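Local structure of BAG family molecular chaperone regulator 1 (Arabidopsis thaliana, 4HWC) at residues Val44-Met49 with Tyr78-Asp83. The protein probably acts through its BAG domain as a co-chaperone that binds the ATPase domain of Hsp70/Hsc70 chaperones and regulates programmed cell death and stress responses. Coordinates in Å, arbitrary orientation, origin at the centre of the assembly. Numbering follows the deposited sequence.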
loop_
_atom_site.group_PDB
_atom_site.type_symbol
_atom_site.label_atom_id
_atom_site.label_comp_id
_atom_site.label_asym_id
_atom_site.label_seq_id
_atom_site.Cartn_x
_atom_site.Cartn_y
_atom_site.Cartn_z
ATOM N N VAL A 44 -1.494 -9.269 0.288
ATOM C CA VAL A 44 -1.604 -7.809 0.324
ATOM C C VAL A 44 -0.246 -7.111 0.185
ATOM O O VAL A 44 -0.126 -6.100 -0.515
ATOM C CB VAL A 44 -2.305 -7.361 1.626
ATOM C CG1 VAL A 44 -2.393 -5.857 1.696
ATOM C CG2 VAL A 44 -3.715 -7.958 1.677
ATOM N N ILE A 45 0.775 -7.636 0.854
ATOM C CA ILE A 45 2.099 -7.029 0.750
ATOM C C ILE A 45 2.496 -7.091 -0.708
ATOM O O ILE A 45 2.991 -6.120 -1.266
ATOM C CB ILE A 45 3.149 -7.780 1.583
ATOM C CG1 ILE A 45 2.907 -7.502 3.067
ATOM C CG2 ILE A 45 4.570 -7.340 1.181
ATOM C CD1 ILE A 45 3.897 -8.184 3.981
ATOM N N GLU A 46 2.262 -8.231 -1.334
ATOM C CA GLU A 46 2.639 -8.327 -2.725
ATOM C C GLU A 46 1.821 -7.475 -3.680
ATOM O O GLU A 46 2.348 -7.001 -4.678
ATOM C CB GLU A 46 2.756 -9.817 -3.134
ATOM C CG GLU A 46 4.243 -10.238 -2.943
ATOM C CD GLU A 46 4.597 -11.702 -3.017
ATOM O OE1 GLU A 46 5.592 -12.058 -2.351
ATOM O OE2 GLU A 46 3.929 -12.481 -3.708
ATOM N N LEU A 47 0.550 -7.229 -3.372
ATOM C CA LEU A 47 -0.245 -6.349 -4.224
ATOM C C LEU A 47 0.298 -4.929 -4.081
ATOM O O LEU A 47 0.290 -4.164 -5.048
ATOM C CB LEU A 47 -1.738 -6.353 -3.845
ATOM C CG LEU A 47 -2.538 -7.601 -4.219
ATOM C CD1 LEU A 47 -3.975 -7.451 -3.747
ATOM C CD2 LEU A 47 -2.480 -7.810 -5.721
ATOM N N LEU A 48 0.765 -4.582 -2.881
ATOM C CA LEU A 48 1.333 -3.253 -2.639
ATOM C C LEU A 48 2.657 -3.092 -3.379
ATOM O O LEU A 48 2.957 -2.017 -3.899
ATOM C CB LEU A 48 1.544 -3.017 -1.138
ATOM C CG LEU A 48 0.265 -2.784 -0.319
ATOM C CD1 LEU A 48 0.568 -2.985 1.154
ATOM C CD2 LEU A 48 -0.271 -1.370 -0.563
ATOM N N MET A 49 3.455 -4.155 -3.424
ATOM C CA MET A 49 4.733 -4.081 -4.122
ATOM C C MET A 49 4.511 -3.871 -5.612
ATOM O O MET A 49 5.325 -3.216 -6.280
ATOM C CB MET A 49 5.559 -5.343 -3.880
ATOM C CG MET A 49 5.971 -5.534 -2.435
ATOM S SD MET A 49 6.896 -4.119 -1.789
ATOM C CE MET A 49 8.448 -4.322 -2.692
ATOM N N TYR A 78 2.471 1.361 4.396
ATOM C CA TYR A 78 1.593 0.202 4.549
ATOM C C TYR A 78 2.383 -1.100 4.594
ATOM O O TYR A 78 2.066 -1.993 5.375
ATOM C CB TYR A 78 0.568 0.130 3.418
ATOM C CG TYR A 78 -0.529 1.169 3.496
ATOM C CD1 TYR A 78 -1.178 1.453 4.701
ATOM C CD2 TYR A 78 -0.969 1.814 2.349
ATOM C CE1 TYR A 78 -2.240 2.374 4.749
ATOM C CE2 TYR A 78 -2.017 2.725 2.386
ATOM C CZ TYR A 78 -2.652 2.994 3.582
ATOM O OH TYR A 78 -3.695 3.892 3.582
ATOM N N VAL A 79 3.409 -1.222 3.758
ATOM C CA VAL A 79 4.208 -2.444 3.779
ATOM C C VAL A 79 4.905 -2.550 5.137
ATOM O O VAL A 79 5.023 -3.633 5.708
ATOM C CB VAL A 79 5.250 -2.461 2.629
ATOM C CG1 VAL A 79 6.167 -3.682 2.765
ATOM C CG2 VAL A 79 4.529 -2.522 1.292
ATOM N N GLU A 80 5.346 -1.411 5.658
ATOM C CA GLU A 80 6.011 -1.358 6.956
ATOM C C GLU A 80 5.049 -1.850 8.037
ATOM O O GLU A 80 5.421 -2.617 8.921
ATOM C CB GLU A 80 6.436 0.082 7.249
ATOM C CG GLU A 80 7.123 0.297 8.587
ATOM C CD GLU A 80 7.535 1.747 8.779
ATOM O OE1 GLU A 80 8.398 2.014 9.634
ATOM O OE2 GLU A 80 6.990 2.624 8.069
ATOM N N THR A 81 3.805 -1.394 7.957
ATOM C CA THR A 81 2.776 -1.796 8.909
ATOM C C THR A 81 2.499 -3.294 8.789
ATOM O O THR A 81 2.380 -3.996 9.799
ATOM C CB THR A 81 1.478 -1.004 8.654
ATOM O OG1 THR A 81 1.719 0.385 8.918
ATOM C CG2 THR A 81 0.344 -1.497 9.548
ATOM N N LEU A 82 2.405 -3.789 7.559
ATOM C CA LEU A 82 2.136 -5.206 7.333
ATOM C C LEU A 82 3.289 -6.104 7.778
ATOM O O LEU A 82 3.062 -7.209 8.278
ATOM C CB LEU A 82 1.832 -5.467 5.860
ATOM C CG LEU A 82 0.509 -4.946 5.288
ATOM C CD1 LEU A 82 0.453 -5.250 3.797
ATOM C CD2 LEU A 82 -0.661 -5.607 5.998
ATOM N N ASP A 83 4.522 -5.648 7.580
ATOM C CA ASP A 83 5.671 -6.439 7.999
ATOM C C ASP A 83 5.671 -6.575 9.515
ATOM O O ASP A 83 6.023 -7.626 10.053
ATOM C CB ASP A 83 6.984 -5.797 7.547
ATOM C CG ASP A 83 7.242 -5.977 6.065
ATOM O OD1 ASP A 83 6.782 -6.994 5.506
ATOM O OD2 ASP A 83 7.916 -5.116 5.464
#
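Leu-82 pushes its CD1 methyl in among three side chains of the facing helix: it lies 3.4 Å from CG1 of Ile-45, 3.5 Å from CD1 of Leu-48 and 3.6 Å from CG1 of Val-44. One turn back, Val-79 repeats the theme, its CG2 lying 3.9 Å from CB of Leu-48 and 4.2 Å from SD of Met-49, while its CG1 sits 4.3 Å from CG2 of Ile-45. Val-79 and Ile-45 are also the pair whose CA atoms lie nearest across the segments, 5.9 Å apart. On both segments the touching residues come as adjacent pairs repeating every four residues (44/45 and 48/49; 78/79 and 82/83), as expected where each helix keeps one largely apolar stripe turned to its neighbour. The segments lie on helices 38-55 and 62-88 of the BAG domain's three-helix bundle; here their local axes run antiparallel at 161° and approach to 9.9 Å. No hydrogen bond crosses between the segments; the contact is made by apolar packing, and 338 Å² is buried. Helix 5-31 closes the inner side, where Val-44 touches Phe-26 and Leu-48 touches Leu-19. Tyr-78 starts toward the contact, placing CB 3.9 Å from CD1 of Leu-48, but its chi1 m rotamer leads the ring away from segment 44-49, and CD2 of Leu-48 meets it obliquely, 4.4 Å from CD2 of Tyr-78. At the outer margin the chemistry changes: Asp-83 leaves its helix sideways and its carboxylate leans toward segment 44-49, OD1 coming within 3.5 Å of CD1 of Ile-45 in plain van der Waals contact.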